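Local coordinates for regulatory protein recX (Lactobacillus salivarius, PDB 3E3V) that probably modulates the activity of the recombinase RecA, this chain being the part of the longer protein that carries its tandem three-helix domains, at residues R33-V38 / D63-K68; S73-M78 / L91-K96; T81-P86 / L147-S152; K118-A123 / D157-E162. One frame throughout, in Å; residues are numbered along the deposited sequence.

Contact 1 (R33-V38 / D63-K68)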
loop_
_atom_site.group_PDB
_atom_site.type_symbol
_atom_site.label_atom_id
_atom_site.label_comp_id
_atom_site.label_asym_id
_atom_site.label_seq_id
_atom_site.Cartn_x
_atom_site.Cartn_y
_atom_site.Cartn_z
ATOM N N ARG A 33 2.663 -0.162 12.428
ATOM C CA ARG A 33 3.964 -0.542 11.869
ATOM C C ARG A 33 4.003 -1.999 11.421
ATOM O O ARG A 33 3.384 -2.863 12.048
ATOM C CB ARG A 33 5.071 -0.318 12.911
ATOM C CG ARG A 33 5.193 1.099 13.432
ATOM C CD ARG A 33 5.634 2.055 12.333
ATOM N NE ARG A 33 5.797 3.422 12.815
ATOM C CZ ARG A 33 5.899 4.485 12.020
ATOM N NH1 ARG A 33 5.855 4.340 10.700
ATOM N NH2 ARG A 33 6.041 5.697 12.543
ATOM N N THR A 34 4.731 -2.274 10.336
ATOM C CA THR A 34 4.844 -3.639 9.835
ATOM C C THR A 34 5.774 -4.342 10.796
ATOM O O THR A 34 6.466 -3.691 11.575
ATOM C CB THR A 34 5.500 -3.737 8.425
ATOM O OG1 THR A 34 6.883 -3.385 8.521
ATOM C CG2 THR A 34 4.809 -2.826 7.418
ATOM N N ARG A 35 5.790 -5.668 10.740
ATOM C CA ARG A 35 6.668 -6.445 11.602
ATOM C C ARG A 35 8.115 -6.014 11.380
ATOM O O ARG A 35 8.842 -5.733 12.331
ATOM C CB ARG A 35 6.524 -7.939 11.296
ATOM C CG ARG A 35 7.557 -8.813 11.997
ATOM C CD ARG A 35 7.312 -10.296 11.752
ATOM N NE ARG A 35 8.359 -11.114 12.357
ATOM C CZ ARG A 35 8.276 -12.426 12.553
ATOM N NH1 ARG A 35 7.185 -13.092 12.194
ATOM N NH2 ARG A 35 9.292 -13.077 13.102
ATOM N N LYS A 36 8.518 -5.940 10.114
ATOM C CA LYS A 36 9.885 -5.559 9.772
ATOM C C LYS A 36 10.266 -4.154 10.251
ATOM O O LYS A 36 11.417 -3.919 10.634
ATOM C CB LYS A 36 10.105 -5.680 8.260
ATOM C CG LYS A 36 11.566 -5.872 7.878
ATOM C CD LYS A 36 11.810 -5.587 6.409
ATOM C CE LYS A 36 13.292 -5.672 6.076
ATOM N NZ LYS A 36 13.557 -5.236 4.674
ATOM N N GLU A 37 9.320 -3.217 10.231
ATOM C CA GLU A 37 9.600 -1.857 10.699
ATOM C C GLU A 37 10.013 -1.873 12.168
ATOM O O GLU A 37 10.881 -1.107 12.593
ATOM C CB GLU A 37 8.371 -0.954 10.545
ATOM C CG GLU A 37 8.198 -0.325 9.173
ATOM C CD GLU A 37 7.021 0.626 9.134
ATOM O OE1 GLU A 37 5.883 0.171 9.366
ATOM O OE2 GLU A 37 7.228 1.833 8.882
ATOM N N VAL A 38 9.367 -2.734 12.951
ATOM C CA VAL A 38 9.680 -2.857 14.368
ATOM C C VAL A 38 10.894 -3.768 14.497
ATOM O O VAL A 38 11.803 -3.504 15.273
ATOM C CB VAL A 38 8.501 -3.483 15.161
ATOM C CG1 VAL A 38 8.842 -3.546 16.644
ATOM C CG2 VAL A 38 7.242 -2.668 14.957
ATOM N N ASP A 63 -1.313 -9.009 19.416
ATOM C CA ASP A 63 -1.888 -8.375 18.237
ATOM C C ASP A 63 -1.471 -6.909 18.105
ATOM O O ASP A 63 -2.209 -6.090 17.571
ATOM C CB ASP A 63 -3.419 -8.491 18.272
ATOM C CG ASP A 63 -4.071 -8.146 16.935
ATOM O OD1 ASP A 63 -3.582 -8.621 15.891
ATOM O OD2 ASP A 63 -5.084 -7.412 16.926
ATOM N N LEU A 64 -0.283 -6.587 18.602
ATOM C CA LEU A 64 0.240 -5.231 18.507
ATOM C C LEU A 64 0.999 -5.109 17.179
ATOM O O LEU A 64 1.283 -4.011 16.697
ATOM C CB LEU A 64 1.149 -4.944 19.701
ATOM C CG LEU A 64 0.404 -5.008 21.040
ATOM C CD1 LEU A 64 1.377 -4.845 22.193
ATOM C CD2 LEU A 64 -0.662 -3.927 21.068
ATOM N N ILE A 65 1.333 -6.263 16.605
ATOM C CA ILE A 65 1.978 -6.338 15.303
ATOM C C ILE A 65 1.066 -7.288 14.547
ATOM O O ILE A 65 0.778 -8.392 15.019
ATOM C CB ILE A 65 3.398 -6.942 15.356
ATOM C CG1 ILE A 65 4.379 -5.926 15.937
ATOM C CG2 ILE A 65 3.838 -7.362 13.939
ATOM C CD1 ILE A 65 5.805 -6.431 15.997
ATOM N N ASN A 66 0.590 -6.852 13.390
ATOM C CA ASN A 66 -0.313 -7.671 12.597
ATOM C C ASN A 66 -0.231 -7.188 11.155
ATOM O O ASN A 66 -0.923 -6.247 10.767
ATOM C CB ASN A 66 -1.746 -7.519 13.114
ATOM C CG ASN A 66 -2.706 -8.485 12.454
ATOM O OD1 ASN A 66 -2.696 -8.657 11.231
ATOM N ND2 ASN A 66 -3.559 -9.113 13.260
ATOM N N ASP A 67 0.613 -7.843 10.366
ATOM C CA ASP A 67 0.804 -7.457 8.984
ATOM C C ASP A 67 -0.439 -7.530 8.095
ATOM O O ASP A 67 -0.599 -6.706 7.190
ATOM C CB ASP A 67 1.972 -8.252 8.385
ATOM C CG ASP A 67 3.331 -7.697 8.812
ATOM O OD1 ASP A 67 3.368 -6.679 9.548
ATOM O OD2 ASP A 67 4.371 -8.268 8.410
ATOM N N LYS A 68 -1.328 -8.492 8.334
ATOM C CA LYS A 68 -2.548 -8.583 7.526
ATOM C C LYS A 68 -3.373 -7.314 7.737
ATOM O O LYS A 68 -3.903 -6.732 6.788
ATOM C CB LYS A 68 -3.368 -9.812 7.925
ATOM C CG LYS A 68 -4.773 -9.852 7.338
ATOM C CD LYS A 68 -5.525 -11.079 7.848
ATOM C CE LYS A 68 -7.007 -10.778 8.086
ATOM N NZ LYS A 68 -7.707 -10.393 6.840
HETATM O O HOH W 1 2.001 -5.078 11.607
HETATM O O HOH W 2 6.706 -6.998 8.109
#
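Asp67 and Arg35 join two helix starts here, each led by its own N-cap: Thr34 before helix 35-39 and Asn66 before helix 67-81. The pair ties the first three-helix domain of RecX to the beginning of the second. Among the direct polar contacts, Arg35 N donates to Asp67 OD1 at 2.9 Å, using the syn lone pair of that oxygen in a moderately bent bond, 149° at the hydrogen. Asp67 CG is anti to its carbonyl carbon, beside the backbone N (chi1 -78°), which keeps the carboxylate carbon close to this amide. A carboxylate suits the place, since its charge would probably be favoured by the nearby helix start. Within the segment 33-38, Thr34 and Glu37 form a capping box: Glu37 N donates to Thr34 OG1, and Thr34 N returns the bond to Glu37 OE1. The same OG1 is also bonded to the carbonyl of Lys96, while Arg35 turns its charged end to Glu39.

Apolar contacts flank this polar patch. Ile65 lays CG2 against Arg35 CB at 3.8 Å, and its CD1 meets Val38 CB tip to tip at 4.1 Å; Val38 also packs on Tyr27 and Leu28 of helix 14-29 and on Ile56 of helix 49-61.

Water extends the grip of the carboxylate. One molecule donates to both Asp67 OD1 and Arg33 O and accepts from Asn66 N. A second donates to Asp67 OD2 at 2.7 Å and accepts from Lys36 N at 2.9 Å.

Contact 2 (S73-M78 / L91-K96)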
loop_
_atom_site.group_PDB
_atom_site.type_symbol
_atom_site.label_atom_id
_atom_site.label_comp_id
_atom_site.label_asym_id
_atom_site.label_seq_id
_atom_site.Cartn_x
_atom_site.Cartn_y
_atom_site.Cartn_z
ATOM N N SER A 73 -5.362 -1.914 5.950
ATOM C CA SER A 73 -5.660 -0.513 6.202
ATOM C C SER A 73 -4.893 0.368 5.209
ATOM O O SER A 73 -5.401 1.401 4.759
ATOM C CB SER A 73 -5.291 -0.152 7.637
ATOM O OG SER A 73 -3.919 -0.399 7.861
ATOM N N TYR A 74 -3.677 -0.039 4.855
ATOM C CA TYR A 74 -2.908 0.737 3.889
ATOM C C TYR A 74 -3.687 0.764 2.579
ATOM O O TYR A 74 -3.888 1.827 1.998
ATOM C CB TYR A 74 -1.528 0.123 3.650
ATOM C CG TYR A 74 -0.693 0.943 2.672
ATOM C CD1 TYR A 74 -0.254 2.227 3.008
ATOM C CD2 TYR A 74 -0.396 0.459 1.399
ATOM C CE1 TYR A 74 0.455 3.014 2.095
ATOM C CE2 TYR A 74 0.315 1.237 0.476
ATOM C CZ TYR A 74 0.732 2.511 0.832
ATOM O OH TYR A 74 1.398 3.296 -0.074
ATOM N N VAL A 75 -4.137 -0.409 2.131
ATOM C CA VAL A 75 -4.908 -0.532 0.891
ATOM C C VAL A 75 -6.176 0.320 0.927
ATOM O O VAL A 75 -6.502 1.017 -0.035
ATOM C CB VAL A 75 -5.294 -2.023 0.622
ATOM C CG1 VAL A 75 -6.420 -2.120 -0.422
ATOM C CG2 VAL A 75 -4.073 -2.782 0.132
ATOM N N ARG A 76 -6.890 0.286 2.042
ATOM C CA ARG A 76 -8.107 1.088 2.162
ATOM C C ARG A 76 -7.740 2.576 2.097
ATOM O O ARG A 76 -8.403 3.369 1.432
ATOM C CB ARG A 76 -8.816 0.765 3.487
ATOM C CG ARG A 76 -9.404 -0.651 3.543
ATOM C CD ARG A 76 -10.477 -0.780 4.631
ATOM N NE ARG A 76 -11.189 -2.059 4.574
ATOM C CZ ARG A 76 -10.797 -3.165 5.200
ATOM N NH1 ARG A 76 -9.696 -3.151 5.944
ATOM N NH2 ARG A 76 -11.497 -4.290 5.078
ATOM N N THR A 77 -6.677 2.953 2.795
ATOM C CA THR A 77 -6.232 4.334 2.773
ATOM C C THR A 77 -5.923 4.806 1.348
ATOM O O THR A 77 -6.455 5.825 0.909
ATOM C CB THR A 77 -4.999 4.512 3.672
ATOM O OG1 THR A 77 -5.398 4.316 5.039
ATOM C CG2 THR A 77 -4.398 5.920 3.515
ATOM N N MET A 78 -5.091 4.055 0.621
ATOM C CA MET A 78 -4.739 4.426 -0.746
ATOM C C MET A 78 -5.949 4.452 -1.693
ATOM O O MET A 78 -6.029 5.314 -2.562
ATOM C CB MET A 78 -3.635 3.500 -1.285
ATOM C CG MET A 78 -2.294 3.618 -0.542
ATOM S SD MET A 78 -1.583 5.284 -0.440
ATOM C CE MET A 78 -0.895 5.413 -2.058
ATOM N N LEU A 91 3.989 -2.269 -4.410
ATOM C CA LEU A 91 5.400 -1.991 -4.219
ATOM C C LEU A 91 5.591 -1.109 -2.990
ATOM O O LEU A 91 6.637 -1.161 -2.353
ATOM C CB LEU A 91 6.018 -1.346 -5.471
ATOM C CG LEU A 91 5.772 0.105 -5.880
ATOM C CD1 LEU A 91 6.611 1.061 -5.028
ATOM C CD2 LEU A 91 6.161 0.259 -7.351
ATOM N N ASN A 92 4.592 -0.300 -2.642
ATOM C CA ASN A 92 4.721 0.528 -1.441
ATOM C C ASN A 92 4.709 -0.423 -0.247
ATOM O O ASN A 92 5.505 -0.286 0.692
ATOM C CB ASN A 92 3.577 1.548 -1.329
ATOM C CG ASN A 92 3.706 2.679 -2.333
ATOM O OD1 ASN A 92 4.791 2.968 -2.810
ATOM N ND2 ASN A 92 2.598 3.324 -2.647
ATOM N N LEU A 93 3.804 -1.394 -0.294
ATOM C CA LEU A 93 3.706 -2.406 0.754
ATOM C C LEU A 93 5.018 -3.196 0.852
ATOM O O LEU A 93 5.501 -3.469 1.955
ATOM C CB LEU A 93 2.540 -3.360 0.459
ATOM C CG LEU A 93 1.156 -2.735 0.685
ATOM C CD1 LEU A 93 0.060 -3.581 0.051
ATOM C CD2 LEU A 93 0.937 -2.597 2.180
ATOM N N SER A 94 5.586 -3.576 -0.294
ATOM C CA SER A 94 6.852 -4.322 -0.301
ATOM C C SER A 94 7.978 -3.499 0.313
ATOM O O SER A 94 8.862 -4.044 0.975
ATOM C CB SER A 94 7.273 -4.710 -1.727
ATOM O OG SER A 94 6.380 -5.627 -2.304
ATOM N N LYS A 95 7.954 -2.193 0.072
ATOM C CA LYS A 95 8.979 -1.304 0.603
ATOM C C LYS A 95 8.863 -1.126 2.114
ATOM O O LYS A 95 9.748 -0.556 2.750
ATOM C CB LYS A 95 8.903 0.054 -0.092
ATOM C CG LYS A 95 9.511 0.063 -1.488
ATOM C CD LYS A 95 9.102 1.310 -2.274
ATOM C CE LYS A 95 9.451 2.596 -1.543
ATOM N NZ LYS A 95 10.916 2.744 -1.318
ATOM N N LYS A 96 7.764 -1.613 2.682
ATOM C CA LYS A 96 7.525 -1.525 4.119
ATOM C C LYS A 96 7.787 -2.870 4.794
ATOM O O LYS A 96 7.648 -3.003 6.006
ATOM C CB LYS A 96 6.078 -1.096 4.384
ATOM C CG LYS A 96 5.800 0.375 4.157
ATOM C CD LYS A 96 6.397 1.213 5.283
ATOM C CE LYS A 96 6.057 2.686 5.143
ATOM N NZ LYS A 96 6.548 3.470 6.313
#
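In Tyr74 of helix 67-81, CG is anti to the backbone N (chi1 -178°), on a CB that already points toward helix 86-94, where Asn92 has CG anti to its carbonyl carbon. The two side chains cross at about a right angle, and the ring and amide planes stand 81° apart. Asn92 ND2 approaches Tyr74 OH at 2.8 Å, but the bond is bent and weak, with an angle of 120° at the hydrogen. Nearer the ring's root Leu93 slides past in the opposite direction, its CD2 lying 3.4 Å from Tyr74 CD2. Met78, one turn on from Tyr74, sets its CG 3.5 Å above the plane of the ring, toward the rim. Tyrosine thus serves both neighbours, with ring carbons for leucine and a hydroxyl for the amide. An alanine at Tyr74 would probably leave Asn92 ND2 without this partner and open a gap beside Leu93. Deeper in, Val75 CG2 meets Leu93 CD1 at 4.2 Å, and both residues also touch helix 100-107. Packing of three short helices round shared aliphatic side chains is characteristic of the helix-turn-helix-like, three-helix domain that RecX repeats, here the second.

Contact 3 (T81-P86 / L147-S152)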
loop_
_atom_site.group_PDB
_atom_site.type_symbol
_atom_site.label_atom_id
_atom_site.label_comp_id
_atom_site.label_asym_id
_atom_site.label_seq_id
_atom_site.Cartn_x
_atom_site.Cartn_y
_atom_site.Cartn_z
ATOM N N THR A 81 -7.664 7.773 -0.497
ATOM C CA THR A 81 -6.947 9.047 -0.571
ATOM C C THR A 81 -5.958 9.223 -1.723
ATOM O O THR A 81 -5.363 10.294 -1.855
ATOM C CB THR A 81 -6.168 9.304 0.729
ATOM O OG1 THR A 81 -5.163 8.294 0.886
ATOM C CG2 THR A 81 -7.097 9.258 1.930
ATOM N N SER A 82 -5.772 8.197 -2.550
ATOM C CA SER A 82 -4.815 8.317 -3.642
ATOM C C SER A 82 -5.377 7.935 -4.994
ATOM O O SER A 82 -6.485 7.406 -5.110
ATOM C CB SER A 82 -3.564 7.467 -3.360
ATOM O OG SER A 82 -3.786 6.099 -3.666
ATOM N N ASP A 83 -4.591 8.219 -6.022
ATOM C CA ASP A 83 -4.974 7.904 -7.386
ATOM C C ASP A 83 -4.132 6.730 -7.863
ATOM O O ASP A 83 -4.063 6.470 -9.056
ATOM C CB ASP A 83 -4.735 9.118 -8.291
ATOM C CG ASP A 83 -3.315 9.663 -8.169
ATOM O OD1 ASP A 83 -2.511 9.093 -7.394
ATOM O OD2 ASP A 83 -2.998 10.666 -8.842
ATOM N N LYS A 84 -3.495 6.028 -6.926
ATOM C CA LYS A 84 -2.631 4.879 -7.256
ATOM C C LYS A 84 -3.390 3.556 -7.464
ATOM O O LYS A 84 -4.405 3.300 -6.818
ATOM C CB LYS A 84 -1.564 4.688 -6.163
ATOM C CG LYS A 84 -0.648 5.902 -5.954
ATOM C CD LYS A 84 -0.089 6.401 -7.282
ATOM C CE LYS A 84 0.890 7.542 -7.068
ATOM N NZ LYS A 84 0.265 8.623 -6.267
ATOM N N GLY A 85 -2.886 2.737 -8.385
ATOM C CA GLY A 85 -3.494 1.452 -8.677
ATOM C C GLY A 85 -2.800 0.342 -7.913
ATOM O O GLY A 85 -1.789 0.593 -7.267
ATOM N N PRO A 86 -3.300 -0.903 -7.992
ATOM C CA PRO A 86 -2.758 -2.083 -7.307
ATOM C C PRO A 86 -1.257 -2.265 -7.339
ATOM O O PRO A 86 -0.645 -2.544 -6.306
ATOM C CB PRO A 86 -3.482 -3.251 -7.991
ATOM C CG PRO A 86 -4.791 -2.640 -8.370
ATOM C CD PRO A 86 -4.368 -1.299 -8.925
ATOM N N LEU A 147 -1.115 3.667 -16.376
ATOM C CA LEU A 147 -0.127 2.601 -16.262
ATOM C C LEU A 147 0.931 2.952 -15.226
ATOM O O LEU A 147 1.256 2.133 -14.371
ATOM C CB LEU A 147 0.580 2.328 -17.597
ATOM C CG LEU A 147 -0.108 1.462 -18.648
ATOM C CD1 LEU A 147 0.758 1.417 -19.887
ATOM C CD2 LEU A 147 -0.341 0.042 -18.110
ATOM N N THR A 148 1.463 4.168 -15.290
ATOM C CA THR A 148 2.490 4.574 -14.338
ATOM C C THR A 148 1.949 4.655 -12.906
ATOM O O THR A 148 2.717 4.616 -11.937
ATOM C CB THR A 148 3.135 5.927 -14.741
ATOM O OG1 THR A 148 2.142 6.958 -14.765
ATOM C CG2 THR A 148 3.762 5.817 -16.116
ATOM N N LYS A 149 0.625 4.750 -12.780
ATOM C CA LYS A 149 -0.022 4.801 -11.478
ATOM C C LYS A 149 -0.319 3.408 -10.914
ATOM O O LYS A 149 -0.800 3.280 -9.792
ATOM C CB LYS A 149 -1.318 5.615 -11.556
ATOM C CG LYS A 149 -1.081 7.114 -11.477
ATOM C CD LYS A 149 -2.379 7.891 -11.598
ATOM C CE LYS A 149 -2.097 9.353 -11.891
ATOM N NZ LYS A 149 -1.164 9.945 -10.894
ATOM N N GLY A 150 -0.068 2.362 -11.692
ATOM C CA GLY A 150 -0.298 1.025 -11.172
ATOM C C GLY A 150 -1.503 0.234 -11.642
ATOM O O GLY A 150 -1.689 -0.892 -11.193
ATOM N N PHE A 151 -2.325 0.791 -12.523
ATOM C CA PHE A 151 -3.490 0.054 -13.017
ATOM C C PHE A 151 -3.109 -0.888 -14.150
ATOM O O PHE A 151 -2.229 -0.582 -14.950
ATOM C CB PHE A 151 -4.580 1.034 -13.467
ATOM C CG PHE A 151 -5.182 1.817 -12.327
ATOM C CD1 PHE A 151 -6.139 1.233 -11.499
ATOM C CD2 PHE A 151 -4.775 3.128 -12.068
ATOM C CE1 PHE A 151 -6.692 1.947 -10.423
ATOM C CE2 PHE A 151 -5.312 3.856 -11.001
ATOM C CZ PHE A 151 -6.276 3.268 -10.172
ATOM N N SER A 152 -3.761 -2.045 -14.208
ATOM C CA SER A 152 -3.460 -3.032 -15.246
ATOM C C SER A 152 -4.116 -2.685 -16.586
ATOM O O SER A 152 -5.090 -1.924 -16.646
ATOM C CB SER A 152 -3.949 -4.421 -14.823
ATOM O OG SER A 152 -5.359 -4.493 -14.951
#
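This is an interdomain contact between two turns: Asp83 and Gly85, from the link between helices 67-81 and 86-94, with Pro86, which opens the second of these, meet Lys149, Gly150 and Phe151 just past helix 135-148. Charge pairing holds one side. Asp83 CG lies between its backbone N and carbonyl carbon (chi1 53°), and Lys149 NZ reaches Asp83 OD2 at 2.8 Å from above the carboxylate plane, the side chains crossing at about a right angle, while Lys84 NZ meets OD1 of the same Asp83 at 3.0 Å. One carboxylate thus lies between two lysines, whose like charges it would be expected to screen. A leucine at Asp83 would probably leave both ammonium groups without this negative mate and Lys149 freer to swing.

The turn from the third three-helix domain is a Schellman motif, with Gly150 at positive phi (105°), which suits glycine. It brings Lys149 O to Gly85 N in a short 2.6 Å bond, nearly straight at 173°. Gly85, the N-cap residue of helix 86-94, sits where a side chain would run into Gly150 and Phe151. Its CA instead lies over the centre of the Phe151 ring in a CH-pi contact, 3.6 Å from the centroid. Asp83 O comes to the edge of that ring, 3.5 Å from Phe151 CE2. Pro86, crossing Phe151 at about a right angle, packs CD 4.0 Å from Phe151 CD1, and Gln115 touches both residues.

Contact 4 (K118-A123 / D157-E162)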
loop_
_atom_site.group_PDB
_atom_site.type_symbol
_atom_site.label_atom_id
_atom_site.label_comp_id
_atom_site.label_asym_id
_atom_site.label_seq_id
_atom_site.Cartn_x
_atom_site.Cartn_y
_atom_site.Cartn_z
ATOM N N LYS A 118 -12.256 4.915 -9.969
ATOM C CA LYS A 118 -11.241 5.909 -9.643
ATOM C C LYS A 118 -10.486 6.282 -10.915
ATOM O O LYS A 118 -10.095 7.437 -11.104
ATOM C CB LYS A 118 -10.264 5.375 -8.594
ATOM C CG LYS A 118 -9.196 6.393 -8.203
ATOM C CD LYS A 118 -8.778 6.232 -6.749
ATOM C CE LYS A 118 -9.851 6.731 -5.777
ATOM N NZ LYS A 118 -9.952 8.216 -5.735
ATOM N N GLY A 119 -10.308 5.290 -11.784
ATOM C CA GLY A 119 -9.621 5.499 -13.042
ATOM C C GLY A 119 -10.401 6.388 -13.991
ATOM O O GLY A 119 -9.801 7.157 -14.745
ATOM N N VAL A 120 -11.729 6.280 -13.969
ATOM C CA VAL A 120 -12.585 7.103 -14.835
ATOM C C VAL A 120 -12.486 8.562 -14.407
ATOM O O VAL A 120 -12.482 9.467 -15.243
ATOM C CB VAL A 120 -14.070 6.659 -14.757
ATOM C CG1 VAL A 120 -14.971 7.713 -15.393
ATOM C CG2 VAL A 120 -14.248 5.334 -15.484
ATOM N N THR A 121 -12.412 8.775 -13.094
ATOM C CA THR A 121 -12.300 10.108 -12.523
ATOM C C THR A 121 -11.006 10.769 -12.975
ATOM O O THR A 121 -10.993 11.941 -13.348
ATOM C CB THR A 121 -12.317 10.040 -10.987
ATOM O OG1 THR A 121 -13.574 9.506 -10.559
ATOM C CG2 THR A 121 -12.121 11.417 -10.379
ATOM N N LEU A 122 -9.912 10.015 -12.944
ATOM C CA LEU A 122 -8.621 10.553 -13.357
ATOM C C LEU A 122 -8.633 10.758 -14.863
ATOM O O LEU A 122 -8.195 11.794 -15.362
ATOM C CB LEU A 122 -7.497 9.586 -12.966
ATOM C CG LEU A 122 -7.601 9.073 -11.518
ATOM C CD1 LEU A 122 -6.576 7.972 -11.266
ATOM C CD2 LEU A 122 -7.407 10.232 -10.538
ATOM N N ALA A 123 -9.142 9.762 -15.584
ATOM C CA ALA A 123 -9.219 9.830 -17.037
ATOM C C ALA A 123 -10.046 11.033 -17.508
ATOM O O ALA A 123 -9.704 11.679 -18.497
ATOM C CB ALA A 123 -9.810 8.534 -17.590
ATOM N N ASP A 157 -8.445 -0.619 -20.137
ATOM C CA ASP A 157 -9.318 -0.782 -21.304
ATOM C C ASP A 157 -10.776 -0.565 -20.898
ATOM O O ASP A 157 -11.564 0.016 -21.635
ATOM C CB ASP A 157 -9.172 -2.184 -21.901
ATOM C CG ASP A 157 -7.878 -2.367 -22.651
ATOM O OD1 ASP A 157 -7.301 -1.353 -23.090
ATOM O OD2 ASP A 157 -7.440 -3.530 -22.810
ATOM N N THR A 158 -11.133 -1.051 -19.723
ATOM C CA THR A 158 -12.491 -0.889 -19.225
ATOM C C THR A 158 -12.735 0.587 -18.891
ATOM O O THR A 158 -13.831 1.112 -19.107
ATOM C CB THR A 158 -12.701 -1.774 -17.981
ATOM O OG1 THR A 158 -12.438 -3.133 -18.344
ATOM C CG2 THR A 158 -14.148 -1.661 -17.447
ATOM N N ILE A 159 -11.711 1.259 -18.372
ATOM C CA ILE A 159 -11.828 2.681 -18.043
ATOM C C ILE A 159 -12.047 3.482 -19.333
ATOM O O ILE A 159 -12.899 4.373 -19.383
ATOM C CB ILE A 159 -10.558 3.196 -17.338
ATOM C CG1 ILE A 159 -10.501 2.645 -15.905
ATOM C CG2 ILE A 159 -10.525 4.721 -17.360
ATOM C CD1 ILE A 159 -9.123 2.791 -15.233
ATOM N N ILE A 160 -11.272 3.150 -20.365
ATOM C CA ILE A 160 -11.370 3.811 -21.665
ATOM C C ILE A 160 -12.757 3.614 -22.283
ATOM O O ILE A 160 -13.311 4.539 -22.885
ATOM C CB ILE A 160 -10.302 3.268 -22.653
ATOM C CG1 ILE A 160 -8.899 3.591 -22.139
ATOM C CG2 ILE A 160 -10.506 3.874 -24.038
ATOM C CD1 ILE A 160 -8.642 5.069 -21.950
ATOM N N GLN A 161 -13.318 2.413 -22.141
ATOM C CA GLN A 161 -14.647 2.131 -22.686
ATOM C C GLN A 161 -15.658 2.989 -21.930
ATOM O O GLN A 161 -16.599 3.528 -22.513
ATOM C CB GLN A 161 -14.985 0.637 -22.530
ATOM C CG GLN A 161 -16.427 0.247 -22.873
ATOM C CD GLN A 161 -16.670 -1.263 -22.779
ATOM O OE1 GLN A 161 -15.939 -1.986 -22.090
ATOM N NE2 GLN A 161 -17.709 -1.742 -23.463
ATOM N N GLU A 162 -15.433 3.127 -20.628
ATOM C CA GLU A 162 -16.306 3.907 -19.761
ATOM C C GLU A 162 -16.252 5.388 -20.114
ATOM O O GLU A 162 -17.285 6.053 -20.205
ATOM C CB GLU A 162 -15.889 3.716 -18.304
ATOM C CG GLU A 162 -17.044 3.704 -17.324
ATOM C CD GLU A 162 -18.013 2.578 -17.616
ATOM O OE1 GLU A 162 -17.548 1.420 -17.728
ATOM O OE2 GLU A 162 -19.230 2.850 -17.733
#
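Ile159 of helix 153-165 fits its CD1 against Gly119, 3.5 Å from the CA of that glycine. Glycine suits the place because a side chain pointing toward Ile159 would collide with CD1; its absence lets the isoleucine reach the backbone of helix 112-129. The other branch, CG2, comes to 3.6 Å from Gly119 O and 3.9 Å from Ala123 CB, so a small residue follows one turn after the glycine. In Ile159 chi1 of -73° sets CG1 anti to the carbonyl carbon and CG2 anti to the backbone N, and chi2 of 165° then extends CD1. At the margin Val120 CG2 lies 3.6 Å from Glu162 CB and 3.7 Å from Glu162 CG, so the aliphatic part of the glutamate does the packing.

The two helical segments pass with axes 9.1 Å apart at a crossing angle of -58°, and the closest CA atoms are those of Val120 and Ile159. Beyond them helix 135-148 supports the interior: Leu146 touches Ile159 and Ile142 touches Ala123, the three helices forming the third three-helix domain. Methyls and methylenes meet one another or backbone atoms, which implies that shape and burial of aliphatic groups, rather than polar bonds or charge pairs, probably set the fit here.

How the contacts relate
The contacts succeed one another in space along an elongated, helical chain; in sequence contact 1 closes first, whereas contact 3 interleaves with contacts 2 and 4. Contact 1 joins the first and second three-helix domains, contact 2 lies inside the second, contact 3 joins the second to the third, and contact 4 lies inside the third. Contacts 1 and 2 share helix 67-81, their centres about 13 Å apart, and touch where Glu37 forms a salt bridge with Lys96. Contacts 2 and 3, about 12 Å between centres, meet through Met78 and Lys84; contacts 3 and 4, with the same spacing of centres, meet where Asp83 and Lys149 pack on Leu122. The centres of contacts 1 and 4 are about 35 Å apart, so the placing of successive domains probably rests on joints between neighbours.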